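Local coordinates for protein trichothecene 15-O-acetyltransferase TRI3 (PDB 3FOT) that transfers an acetyl group to the 15-hydroxyl of trichothecene intermediates such as 15-deacetylcalonectrin during mycotoxin biosynthesis, at residues V34-I39 and R412-E417; C94-D99 and N185-D190; S257-N262 and I334-V339; C357-V362 and F405-G410. All coordinates share one frame; numbering follows the deposited sequence.

Interaction 1: residues V34-I39 and R412-E417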
loop_
_atom_site.group_PDB
_atom_site.type_symbol
_atom_site.label_atom_id
_atom_site.label_comp_id
_atom_site.label_asym_id
_atom_site.label_seq_id
_atom_site.Cartn_x
_atom_site.Cartn_y
_atom_site.Cartn_z
ATOM N N VAL A 34 16.332 3.669 2.683
ATOM C CA VAL A 34 16.661 2.649 3.698
ATOM C C VAL A 34 15.545 1.626 3.817
ATOM O O VAL A 34 14.373 1.955 3.612
ATOM C CB VAL A 34 16.972 3.297 5.092
ATOM C CG1 VAL A 34 15.761 4.057 5.678
ATOM C CG2 VAL A 34 17.478 2.229 6.107
ATOM N N GLY A 35 15.918 0.377 4.095
ATOM C CA GLY A 35 14.930 -0.642 4.396
ATOM C C GLY A 35 14.053 -0.922 3.197
ATOM O O GLY A 35 14.549 -1.092 2.084
ATOM N N ALA A 36 12.742 -1.005 3.436
ATOM C CA ALA A 36 11.799 -1.350 2.359
ATOM C C ALA A 36 11.865 -0.372 1.189
ATOM O O ALA A 36 11.562 -0.746 0.033
ATOM C CB ALA A 36 10.387 -1.452 2.893
ATOM N N GLU A 37 12.290 0.860 1.450
ATOM C CA GLU A 37 12.519 1.813 0.334
ATOM C C GLU A 37 13.479 1.270 -0.705
ATOM O O GLU A 37 13.258 1.438 -1.889
ATOM C CB GLU A 37 13.041 3.156 0.872
ATOM C CG GLU A 37 12.026 3.934 1.698
ATOM C CD GLU A 37 12.628 5.159 2.382
ATOM O OE1 GLU A 37 13.879 5.230 2.486
ATOM O OE2 GLU A 37 11.850 6.020 2.844
ATOM N N ALA A 38 14.548 0.621 -0.250
ATOM C CA ALA A 38 15.594 0.113 -1.133
ATOM C C ALA A 38 15.061 -0.995 -2.039
ATOM O O ALA A 38 15.532 -1.156 -3.163
ATOM C CB ALA A 38 16.784 -0.363 -0.303
ATOM N N ILE A 39 14.089 -1.765 -1.541
ATOM C CA ILE A 39 13.455 -2.800 -2.353
ATOM C C ILE A 39 12.678 -2.158 -3.507
ATOM O O ILE A 39 12.942 -2.442 -4.687
ATOM C CB ILE A 39 12.497 -3.718 -1.510
ATOM C CG1 ILE A 39 13.278 -4.484 -0.448
ATOM C CG2 ILE A 39 11.838 -4.747 -2.432
ATOM C CD1 ILE A 39 12.391 -5.191 0.591
ATOM N N ARG A 412 17.203 -3.238 8.476
ATOM C CA ARG A 412 18.405 -4.003 8.184
ATOM C C ARG A 412 18.155 -5.172 7.243
ATOM O O ARG A 412 18.908 -5.393 6.280
ATOM C CB ARG A 412 19.020 -4.489 9.524
ATOM C CG ARG A 412 20.393 -5.039 9.369
ATOM C CD ARG A 412 20.962 -5.370 10.732
ATOM N NE ARG A 412 22.291 -5.957 10.630
ATOM C CZ ARG A 412 22.815 -6.775 11.550
ATOM N NH1 ARG A 412 22.125 -7.106 12.632
ATOM N NH2 ARG A 412 24.030 -7.269 11.378
ATOM N N VAL A 413 17.108 -5.944 7.514
ATOM C CA VAL A 413 16.820 -7.099 6.681
ATOM C C VAL A 413 16.266 -6.714 5.321
ATOM O O VAL A 413 16.508 -7.422 4.337
ATOM C CB VAL A 413 15.908 -8.162 7.352
ATOM C CG1 VAL A 413 16.542 -8.636 8.688
ATOM C CG2 VAL A 413 14.485 -7.655 7.568
ATOM N N HIS A 414 15.520 -5.612 5.262
ATOM C CA HIS A 414 15.041 -5.160 3.946
ATOM C C HIS A 414 16.183 -4.568 3.101
ATOM O O HIS A 414 16.176 -4.678 1.870
ATOM C CB HIS A 414 13.872 -4.174 4.077
ATOM C CG HIS A 414 12.583 -4.798 4.511
ATOM N ND1 HIS A 414 11.616 -4.095 5.199
ATOM C CD2 HIS A 414 12.092 -6.051 4.349
ATOM C CE1 HIS A 414 10.584 -4.886 5.437
ATOM N NE2 HIS A 414 10.845 -6.075 4.928
ATOM N N ASN A 415 17.170 -3.946 3.741
ATOM C CA ASN A 415 18.393 -3.603 2.993
ATOM C C ASN A 415 18.988 -4.863 2.329
ATOM O O ASN A 415 19.362 -4.870 1.144
ATOM C CB ASN A 415 19.438 -2.973 3.899
ATOM C CG ASN A 415 19.166 -1.514 4.212
ATOM O OD1 ASN A 415 18.369 -0.842 3.558
ATOM N ND2 ASN A 415 19.864 -1.008 5.227
ATOM N N PHE A 416 19.056 -5.937 3.103
ATOM C CA PHE A 416 19.557 -7.204 2.579
ATOM C C PHE A 416 18.676 -7.726 1.431
ATOM O O PHE A 416 19.170 -8.166 0.389
ATOM C CB PHE A 416 19.684 -8.239 3.695
ATOM C CG PHE A 416 19.970 -9.621 3.183
ATOM C CD1 PHE A 416 21.278 -9.999 2.876
ATOM C CD2 PHE A 416 18.925 -10.523 2.940
ATOM C CE1 PHE A 416 21.542 -11.288 2.359
ATOM C CE2 PHE A 416 19.180 -11.794 2.425
ATOM C CZ PHE A 416 20.498 -12.178 2.147
ATOM N N GLU A 417 17.365 -7.656 1.630
ATOM C CA GLU A 417 16.423 -8.146 0.639
ATOM C C GLU A 417 16.555 -7.412 -0.713
ATOM O O GLU A 417 16.517 -8.036 -1.795
ATOM C CB GLU A 417 15.019 -8.006 1.211
ATOM C CG GLU A 417 13.948 -8.657 0.390
ATOM C CD GLU A 417 12.666 -8.842 1.181
ATOM O OE1 GLU A 417 12.680 -8.703 2.432
ATOM O OE2 GLU A 417 11.649 -9.147 0.537
HETATM O O HOH W 1 12.024 -1.566 6.186
#
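The imidazole of H414 is met obliquely by G35, A36 and I39, while its edge is polar: E417 OE1 and an ordered water both lie at the rim, in the ring plane. A36 CB approaches H414 ND1 to 3.7 Å, and I39 CD1 reaches H414 CD2 at 3.9 Å. The other flat group, the amide of N415, turns its oxygen to the 34-39 backbone. N415 OD1 takes the hydrogen of G35 N at 2.8 Å, with an N-H...O angle of 154° and the donor 40° above the carbonyl plane. CG of N415 sits beside its own backbone N, and chi2 carries OD1 on toward G35.

At G35 the two backbones come near, and G35 C lies 3.4 Å from H414 CB. Glycine suits this turn because its phi of 65° is one that residues with a CB rarely adopt, particularly with an extended psi. One turn along helix 412-417, the terminal methyl of I39 crosses the E417 chain, with I39 CD1 3.8 Å from E417 CG and 3.7 Å from the carboxylate carbon, E417 CD. The carboxylate is bonded through OE1 to Y255.

H414 is a binding residue for 15-deacetylcalonectrin, and this contact sets segment 34-39 against it. The water joins H414 ND1 (2.7 Å) to the backbone N-H of A36, so one ring nitrogen is linked through water to that backbone; with ND1 bridged and E417 OE1 at the rim, the polar surroundings probably help set the imidazole's rotation.

Interaction 2: residues C94-D99 and N185-D190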
loop_
_atom_site.group_PDB
_atom_site.type_symbol
_atom_site.label_atom_id
_atom_site.label_comp_id
_atom_site.label_asym_id
_atom_site.label_seq_id
_atom_site.Cartn_x
_atom_site.Cartn_y
_atom_site.Cartn_z
ATOM N N CYS A 94 8.868 14.671 -3.763
ATOM C CA CYS A 94 10.222 14.126 -3.757
ATOM C C CYS A 94 10.476 13.437 -5.105
ATOM O O CYS A 94 9.528 13.024 -5.795
ATOM C CB CYS A 94 10.434 13.149 -2.590
ATOM S SG CYS A 94 10.398 13.916 -0.960
ATOM N N THR A 95 11.753 13.343 -5.481
ATOM C CA THR A 95 12.154 12.730 -6.729
ATOM C C THR A 95 13.226 11.676 -6.433
ATOM O O THR A 95 13.805 11.659 -5.352
ATOM C CB THR A 95 12.731 13.794 -7.688
ATOM O OG1 THR A 95 13.795 14.507 -7.032
ATOM C CG2 THR A 95 11.644 14.783 -8.102
ATOM N N VAL A 96 13.505 10.832 -7.415
ATOM C CA VAL A 96 14.420 9.739 -7.209
ATOM C C VAL A 96 15.576 9.826 -8.182
ATOM O O VAL A 96 15.399 10.219 -9.348
ATOM C CB VAL A 96 13.718 8.370 -7.374
ATOM C CG1 VAL A 96 13.184 8.163 -8.783
ATOM C CG2 VAL A 96 14.686 7.229 -7.017
ATOM N N SER A 97 16.751 9.443 -7.699
ATOM C CA SER A 97 17.923 9.261 -8.558
ATOM C C SER A 97 18.732 8.084 -8.062
ATOM O O SER A 97 18.499 7.561 -6.960
ATOM C CB SER A 97 18.818 10.512 -8.565
ATOM O OG SER A 97 19.331 10.838 -7.292
ATOM N N TRP A 98 19.708 7.681 -8.871
ATOM C CA TRP A 98 20.541 6.582 -8.477
ATOM C C TRP A 98 21.987 6.891 -8.796
ATOM O O TRP A 98 22.289 7.617 -9.764
ATOM C CB TRP A 98 20.177 5.305 -9.229
ATOM C CG TRP A 98 18.829 4.768 -8.904
ATOM C CD1 TRP A 98 18.519 3.877 -7.914
ATOM C CD2 TRP A 98 17.593 5.113 -9.545
ATOM N NE1 TRP A 98 17.157 3.614 -7.925
ATOM C CE2 TRP A 98 16.568 4.365 -8.905
ATOM C CE3 TRP A 98 17.252 5.961 -10.616
ATOM C CZ2 TRP A 98 15.225 4.441 -9.297
ATOM C CZ3 TRP A 98 15.903 6.041 -11.005
ATOM C CH2 TRP A 98 14.909 5.291 -10.330
ATOM N N ASP A 99 22.868 6.301 -8.006
ATOM C CA ASP A 99 24.242 6.088 -8.486
ATOM C C ASP A 99 24.464 4.602 -8.706
ATOM O O ASP A 99 23.546 3.884 -9.120
ATOM C CB ASP A 99 25.276 6.726 -7.553
ATOM C CG ASP A 99 25.133 6.288 -6.114
ATOM O OD1 ASP A 99 24.605 5.181 -5.827
ATOM O OD2 ASP A 99 25.575 7.055 -5.261
ATOM N N ASN A 185 4.617 6.591 -7.076
ATOM C CA ASN A 185 5.854 5.837 -6.981
ATOM C C ASN A 185 5.963 5.352 -5.532
ATOM O O ASN A 185 5.902 6.159 -4.587
ATOM C CB ASN A 185 7.028 6.744 -7.335
ATOM C CG ASN A 185 8.319 5.971 -7.524
ATOM O OD1 ASN A 185 8.616 5.018 -6.760
ATOM N ND2 ASN A 185 9.099 6.373 -8.515
ATOM N N HIS A 186 6.103 4.032 -5.363
ATOM C CA HIS A 186 6.108 3.444 -4.024
ATOM C C HIS A 186 7.336 3.882 -3.217
ATOM O O HIS A 186 7.348 3.720 -2.014
ATOM C CB HIS A 186 6.068 1.924 -4.124
ATOM C CG HIS A 186 5.600 1.231 -2.873
ATOM N ND1 HIS A 186 4.926 0.030 -2.905
ATOM C CD2 HIS A 186 5.691 1.579 -1.567
ATOM C CE1 HIS A 186 4.665 -0.362 -1.667
ATOM N NE2 HIS A 186 5.116 0.561 -0.835
ATOM N N LEU A 187 8.371 4.429 -3.865
ATOM C CA LEU A 187 9.565 4.818 -3.101
ATOM C C LEU A 187 9.215 5.783 -1.947
ATOM O O LEU A 187 9.826 5.718 -0.879
ATOM C CB LEU A 187 10.620 5.467 -4.034
ATOM C CG LEU A 187 11.956 5.878 -3.423
ATOM C CD1 LEU A 187 12.605 4.710 -2.604
ATOM C CD2 LEU A 187 12.888 6.358 -4.550
ATOM N N PHE A 188 8.256 6.689 -2.175
ATOM C CA PHE A 188 8.085 7.856 -1.286
ATOM C C PHE A 188 7.027 7.673 -0.194
ATOM O O PHE A 188 6.768 8.597 0.620
ATOM C CB PHE A 188 7.770 9.112 -2.125
ATOM C CG PHE A 188 8.727 9.313 -3.275
ATOM C CD1 PHE A 188 10.059 9.668 -3.058
ATOM C CD2 PHE A 188 8.312 9.101 -4.573
ATOM C CE1 PHE A 188 10.925 9.824 -4.152
ATOM C CE2 PHE A 188 9.167 9.254 -5.651
ATOM C CZ PHE A 188 10.471 9.613 -5.450
ATOM N N TRP A 189 6.434 6.484 -0.176
ATOM C CA TRP A 189 5.315 6.182 0.723
ATOM C C TRP A 189 5.258 4.723 1.077
ATOM O O TRP A 189 5.697 3.884 0.312
ATOM C CB TRP A 189 3.978 6.436 0.016
ATOM C CG TRP A 189 3.883 7.639 -0.878
ATOM C CD1 TRP A 189 4.161 7.688 -2.229
ATOM C CD2 TRP A 189 3.422 8.939 -0.517
ATOM N NE1 TRP A 189 3.897 8.945 -2.716
ATOM C CE2 TRP A 189 3.447 9.731 -1.690
ATOM C CE3 TRP A 189 2.987 9.527 0.693
ATOM C CZ2 TRP A 189 3.052 11.076 -1.698
ATOM C CZ3 TRP A 189 2.605 10.870 0.680
ATOM C CH2 TRP A 189 2.634 11.624 -0.503
ATOM N N ASP A 190 4.614 4.391 2.193
ATOM C CA ASP A 190 4.022 3.055 2.231
ATOM C C ASP A 190 2.515 3.193 2.014
ATOM O O ASP A 190 2.016 4.308 1.822
ATOM C CB ASP A 190 4.375 2.279 3.508
ATOM C CG ASP A 190 4.027 3.008 4.768
ATOM O OD1 ASP A 190 3.217 3.950 4.729
ATOM O OD2 ASP A 190 4.539 2.583 5.832
#
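F188 lays its ring against the strand residues C94 to V96, and the contact can be followed along it. Its CB rests over the rim of one face of the W189 indole, 3.8 Å above the plane. From there CG lies beside the backbone N (chi1 -50°), and the ring runs out toward the strand. CD1 meets C94 CB at 3.5 Å, and CE1 touches both that carbon and T95 O. Near CE2 and CZ, C94 O stands 3.6 Å above one face, offset toward the rim. The opposite face is filled from within its own segment by L187 CB, over the ring centre. At the tip, F188 CZ is 3.6 Å from T95 C. V96 N lies at the edge, in the ring plane.

The sequence from H186 to D190 is the HXXXD signature of the BAHD acyltransferases, whose histidine acts as general base in relatives. F188 is one of its variable positions, and a flat aromatic suits it because the ring fits between C94 O and L187 CB. Its partner, strand 95-97, is the outermost of an antiparallel sheet. D190 serves the loop differently, capping G193 N and forming a salt bridge with R342.

V96 extends the apolar patch, its CB 4.0 Å from F188 CZ. At the loop's start, N185 OD1 accepts from L187 N at 3.0 Å, closing an Asx turn, and also from N46 ND2.

Interaction 3: residues S257-N262 and I334-V339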
loop_
_atom_site.group_PDB
_atom_site.type_symbol
_atom_site.label_atom_id
_atom_site.label_comp_id
_atom_site.label_asym_id
_atom_site.label_seq_id
_atom_site.Cartn_x
_atom_site.Cartn_y
_atom_site.Cartn_z
ATOM N N SER A 257 17.314 -15.906 6.772
ATOM C CA SER A 257 17.265 -17.335 6.490
ATOM C C SER A 257 15.883 -17.779 6.015
ATOM O O SER A 257 15.777 -18.505 5.018
ATOM C CB SER A 257 17.719 -18.149 7.701
ATOM O OG SER A 257 19.117 -17.979 7.876
ATOM N N ALA A 258 14.832 -17.320 6.705
ATOM C CA ALA A 258 13.442 -17.576 6.284
ATOM C C ALA A 258 13.120 -16.985 4.909
ATOM O O ALA A 258 12.419 -17.610 4.092
ATOM C CB ALA A 258 12.464 -17.053 7.299
ATOM N N LEU A 259 13.635 -15.782 4.661
ATOM C CA LEU A 259 13.449 -15.120 3.382
ATOM C C LEU A 259 14.004 -15.943 2.239
ATOM O O LEU A 259 13.317 -16.218 1.254
ATOM C CB LEU A 259 14.128 -13.751 3.430
ATOM C CG LEU A 259 14.085 -12.906 2.170
ATOM C CD1 LEU A 259 12.626 -12.510 1.890
ATOM C CD2 LEU A 259 14.955 -11.682 2.376
ATOM N N VAL A 260 15.261 -16.341 2.373
ATOM C CA VAL A 260 15.941 -17.062 1.316
ATOM C C VAL A 260 15.281 -18.410 1.094
ATOM O O VAL A 260 15.098 -18.814 -0.052
ATOM C CB VAL A 260 17.441 -17.199 1.597
ATOM C CG1 VAL A 260 18.163 -17.912 0.433
ATOM C CG2 VAL A 260 18.038 -15.806 1.788
ATOM N N ALA A 261 14.909 -19.089 2.180
ATOM C CA ALA A 261 14.217 -20.374 2.087
ATOM C C ALA A 261 12.833 -20.254 1.467
ATOM O O ALA A 261 12.408 -21.160 0.747
ATOM C CB ALA A 261 14.125 -21.072 3.448
ATOM N N ASN A 262 12.128 -19.163 1.765
ATOM C CA ASN A 262 10.826 -18.919 1.136
ATOM C C ASN A 262 10.960 -18.795 -0.383
ATOM O O ASN A 262 10.078 -19.238 -1.109
ATOM C CB ASN A 262 10.107 -17.702 1.728
ATOM C CG ASN A 262 8.726 -17.467 1.096
ATOM O OD1 ASN A 262 7.875 -18.343 1.122
ATOM N ND2 ASN A 262 8.515 -16.282 0.524
ATOM N N ILE A 334 5.694 -21.157 5.845
ATOM C CA ILE A 334 6.508 -20.051 6.335
ATOM C C ILE A 334 6.307 -18.896 5.358
ATOM O O ILE A 334 6.443 -19.054 4.139
ATOM C CB ILE A 334 8.012 -20.426 6.416
ATOM C CG1 ILE A 334 8.226 -21.596 7.389
ATOM C CG2 ILE A 334 8.860 -19.217 6.855
ATOM C CD1 ILE A 334 9.619 -22.177 7.353
ATOM N N SER A 335 5.974 -17.739 5.902
ATOM C CA SER A 335 5.720 -16.572 5.081
ATOM C C SER A 335 6.321 -15.336 5.746
ATOM O O SER A 335 5.854 -14.919 6.812
ATOM C CB SER A 335 4.220 -16.361 4.872
ATOM O OG SER A 335 4.001 -15.246 4.018
ATOM N N PRO A 336 7.352 -14.752 5.106
ATOM C CA PRO A 336 7.945 -13.505 5.570
ATOM C C PRO A 336 6.998 -12.408 5.143
ATOM O O PRO A 336 6.839 -12.179 3.932
ATOM C CB PRO A 336 9.259 -13.413 4.774
ATOM C CG PRO A 336 9.402 -14.727 4.037
ATOM C CD PRO A 336 8.010 -15.245 3.885
ATOM N N THR A 337 6.321 -11.796 6.107
ATOM C CA THR A 337 5.335 -10.758 5.812
ATOM C C THR A 337 5.891 -9.379 6.177
ATOM O O THR A 337 6.967 -9.271 6.772
ATOM C CB THR A 337 3.993 -10.987 6.564
ATOM O OG1 THR A 337 4.237 -11.028 7.976
ATOM C CG2 THR A 337 3.336 -12.288 6.151
ATOM N N SER A 338 5.191 -8.317 5.778
ATOM C CA SER A 338 5.608 -6.979 6.205
ATOM C C SER A 338 4.542 -6.418 7.146
ATOM O O SER A 338 3.378 -6.818 7.083
ATOM C CB SER A 338 5.821 -6.073 5.001
ATOM O OG SER A 338 4.626 -6.018 4.258
ATOM N N VAL A 339 4.943 -5.527 8.043
ATOM C CA VAL A 339 4.011 -4.904 8.970
ATOM C C VAL A 339 4.339 -3.428 9.141
ATOM O O VAL A 339 5.482 -3.007 8.943
ATOM C CB VAL A 339 3.959 -5.596 10.365
ATOM C CG1 VAL A 339 3.669 -7.123 10.267
ATOM C CG2 VAL A 339 5.232 -5.391 11.115
HETATM O O HOH W 2 5.053 -19.007 2.029
#
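A258, L259 and N262 of helix 246-264 rest on I334 and P336, in one strand of the two-stranded antiparallel sheet that 333-340 forms with 358-365. This is alpha-on-beta packing: the axes of the short segments approach to 8.1 Å and cross at -117°, steeply enough to confine the contact to one end of the strand segment.

The apolar contacts come from small or compact groups. A258 CB meets I334 CG2 at 4.2 Å, and the short alanine side chain lets the helix sit close to the branched isoleucine. P336 CG approaches L259 CA at 4.1 Å, with the leucine's CD1 farther off. Proline fits the strand here because S335 and T337, on either side of it, make the backbone pairing with V363 and A361, so its missing N-H costs nothing on that side.

Mixed contacts involve N262, which points its CB toward the strand, CG continuing anti to the backbone N (chi1 -178°). Its side chain crosses the proline ring obliquely, with N262 CB 3.8 Å from P336 CG and the amide ND2 3.6 Å from P336 CD.

Among the polar atoms, N262 OD1 and I334 O come within 3.4 Å, but both are acceptors and cannot bond directly. A water is placed to donate to N262 OD1 at 3.0 Å, though more acceptors than protons are in reach; its leg to I334 O, at 2.5 Å, is doubtfully short.

Interaction 4: residues C357-V362 and F405-G410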
loop_
_atom_site.group_PDB
_atom_site.type_symbol
_atom_site.label_atom_id
_atom_site.label_comp_id
_atom_site.label_asym_id
_atom_site.label_seq_id
_atom_site.Cartn_x
_atom_site.Cartn_y
_atom_site.Cartn_z
ATOM N N CYS A 357 7.339 3.192 6.397
ATOM C CA CYS A 357 7.690 2.811 7.759
ATOM C C CYS A 357 7.196 1.387 7.952
ATOM O O CYS A 357 6.108 1.155 8.471
ATOM C CB CYS A 357 7.106 3.770 8.805
ATOM S SG CYS A 357 7.734 3.302 10.471
ATOM N N GLN A 358 8.000 0.450 7.461
ATOM C CA GLN A 358 7.620 -0.958 7.412
ATOM C C GLN A 358 8.667 -1.821 8.065
ATOM O O GLN A 358 9.853 -1.490 8.066
ATOM C CB GLN A 358 7.444 -1.430 5.967
ATOM C CG GLN A 358 6.302 -0.687 5.243
ATOM C CD GLN A 358 4.953 -1.216 5.666
ATOM O OE1 GLN A 358 4.703 -2.424 5.557
ATOM N NE2 GLN A 358 4.067 -0.325 6.151
ATOM N N THR A 359 8.208 -2.930 8.625
ATOM C CA THR A 359 9.150 -3.931 9.094
ATOM C C THR A 359 8.615 -5.300 8.739
ATOM O O THR A 359 7.758 -5.409 7.846
ATOM C CB THR A 359 9.546 -3.731 10.593
ATOM O OG1 THR A 359 10.542 -4.697 10.947
ATOM C CG2 THR A 359 8.379 -3.837 11.515
ATOM N N ALA A 360 9.123 -6.340 9.410
ATOM C CA ALA A 360 9.013 -7.707 8.921
ATOM C C ALA A 360 8.652 -8.635 10.083
ATOM O O ALA A 360 8.973 -8.346 11.238
ATOM C CB ALA A 360 10.337 -8.130 8.314
ATOM N N ALA A 361 7.934 -9.717 9.771
ATOM C CA ALA A 361 7.673 -10.812 10.715
ATOM C C ALA A 361 7.625 -12.095 9.902
ATOM O O ALA A 361 7.550 -12.047 8.676
ATOM C CB ALA A 361 6.331 -10.609 11.466
ATOM N N VAL A 362 7.681 -13.246 10.563
ATOM C CA VAL A 362 7.598 -14.498 9.833
ATOM C C VAL A 362 6.426 -15.282 10.404
ATOM O O VAL A 362 6.411 -15.635 11.589
ATOM C CB VAL A 362 8.910 -15.342 9.896
ATOM C CG1 VAL A 362 8.753 -16.620 9.104
ATOM C CG2 VAL A 362 10.099 -14.549 9.359
ATOM N N PHE A 405 13.146 -4.095 19.138
ATOM C CA PHE A 405 14.038 -3.761 18.036
ATOM C C PHE A 405 13.444 -4.028 16.645
ATOM O O PHE A 405 14.146 -3.894 15.639
ATOM C CB PHE A 405 15.446 -4.387 18.193
ATOM C CG PHE A 405 15.480 -5.913 18.226
ATOM C CD1 PHE A 405 14.833 -6.691 17.252
ATOM C CD2 PHE A 405 16.225 -6.571 19.219
ATOM C CE1 PHE A 405 14.886 -8.081 17.299
ATOM C CE2 PHE A 405 16.296 -7.965 19.264
ATOM C CZ PHE A 405 15.633 -8.725 18.295
ATOM N N LEU A 406 12.159 -4.377 16.588
ATOM C CA LEU A 406 11.592 -4.869 15.309
ATOM C C LEU A 406 11.734 -3.890 14.142
ATOM O O LEU A 406 12.087 -4.309 13.027
ATOM C CB LEU A 406 10.145 -5.370 15.455
ATOM C CG LEU A 406 9.739 -6.246 14.252
ATOM C CD1 LEU A 406 10.500 -7.583 14.203
ATOM C CD2 LEU A 406 8.219 -6.458 14.206
ATOM N N GLN A 407 11.498 -2.593 14.374
ATOM C CA GLN A 407 11.638 -1.638 13.257
ATOM C C GLN A 407 13.079 -1.567 12.776
ATOM O O GLN A 407 13.329 -1.565 11.568
ATOM C CB GLN A 407 11.062 -0.249 13.560
ATOM C CG GLN A 407 11.148 0.727 12.362
ATOM C CD GLN A 407 10.421 0.225 11.095
ATOM O OE1 GLN A 407 9.395 -0.445 11.175
ATOM N NE2 GLN A 407 10.964 0.563 9.929
ATOM N N ALA A 408 14.033 -1.549 13.712
ATOM C CA ALA A 408 15.447 -1.587 13.325
ATOM C C ALA A 408 15.779 -2.838 12.500
ATOM O O ALA A 408 16.570 -2.780 11.551
ATOM C CB ALA A 408 16.365 -1.508 14.582
ATOM N N LEU A 409 15.174 -3.962 12.872
ATOM C CA LEU A 409 15.406 -5.240 12.183
ATOM C C LEU A 409 14.867 -5.159 10.758
ATOM O O LEU A 409 15.507 -5.634 9.840
ATOM C CB LEU A 409 14.758 -6.404 12.944
ATOM C CG LEU A 409 14.773 -7.814 12.334
ATOM C CD1 LEU A 409 14.846 -8.930 13.405
ATOM C CD2 LEU A 409 13.506 -8.020 11.482
ATOM N N GLY A 410 13.675 -4.582 10.604
ATOM C CA GLY A 410 13.065 -4.393 9.272
ATOM C C GLY A 410 13.997 -3.646 8.343
ATOM O O GLY A 410 14.232 -4.063 7.216
#
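T359 and Q358 of the strand supply the polar atoms that join the first turn of the helix. The hydroxyl of T359 donates to L406 O, with OG1 2.6 Å from the oxygen and 51° above the carbonyl plane. OG1 lies anti to the T359 backbone N, on the side facing the helix. L406 O has a second donor, the N-H of G410 in the regular helical pattern, so two bonds grip this one carbonyl. Q407 NE2 donates to Q358 O at 3.0 Å, along a bent path of 141°. Q407 OE1 is also near Q358 O, but both are acceptors, and the N-H end makes the bond. OE1 comes 3.3 Å from T359 CB, as the two side chains slide past each other in opposite directions.

Strand 358-365 here crosses the start of helix 406-423, the helix that carries H414; the axes of 358-362 and 406-410 approach to 6.4 Å at 96°. Within its sheet the strand pairs with 333-340, through T359 to V339 and A361 to T337. The approach is close because G410 has no side chain: its CA is 3.0 Å from T359 OG1, where a CB would clash with the hydroxyl.

Not every buried acceptor is satisfied. A360 O has no polar partner and is faced by the methyls of L406, CD1 at 3.4 Å. Q358 NE2, a donor, is met by D190 OD2, which also accepts from C357 N.

Overall arrangement
From the N terminus, segment 34-39 opens the longest loop, which interaction 1 closes only at 412-417, on helix 406-423. Interactions 2, 3 and 4 are all nested inside it, follow one another in series, and do not cross. Interaction 2 ties the edge strand 95-97 to the loop before helix 191-205, and touches interaction 1 through L187 on E37. Interaction 3 lays helix 246-264 on strand 333-340, and interaction 4 sets the neighbouring strand 358-365 against the helix that interaction 1 also uses. Pairing of these two strands unites interactions 3 and 4; D190 reaches from interaction 2 to C357 and Q358, and E417 packs on L259.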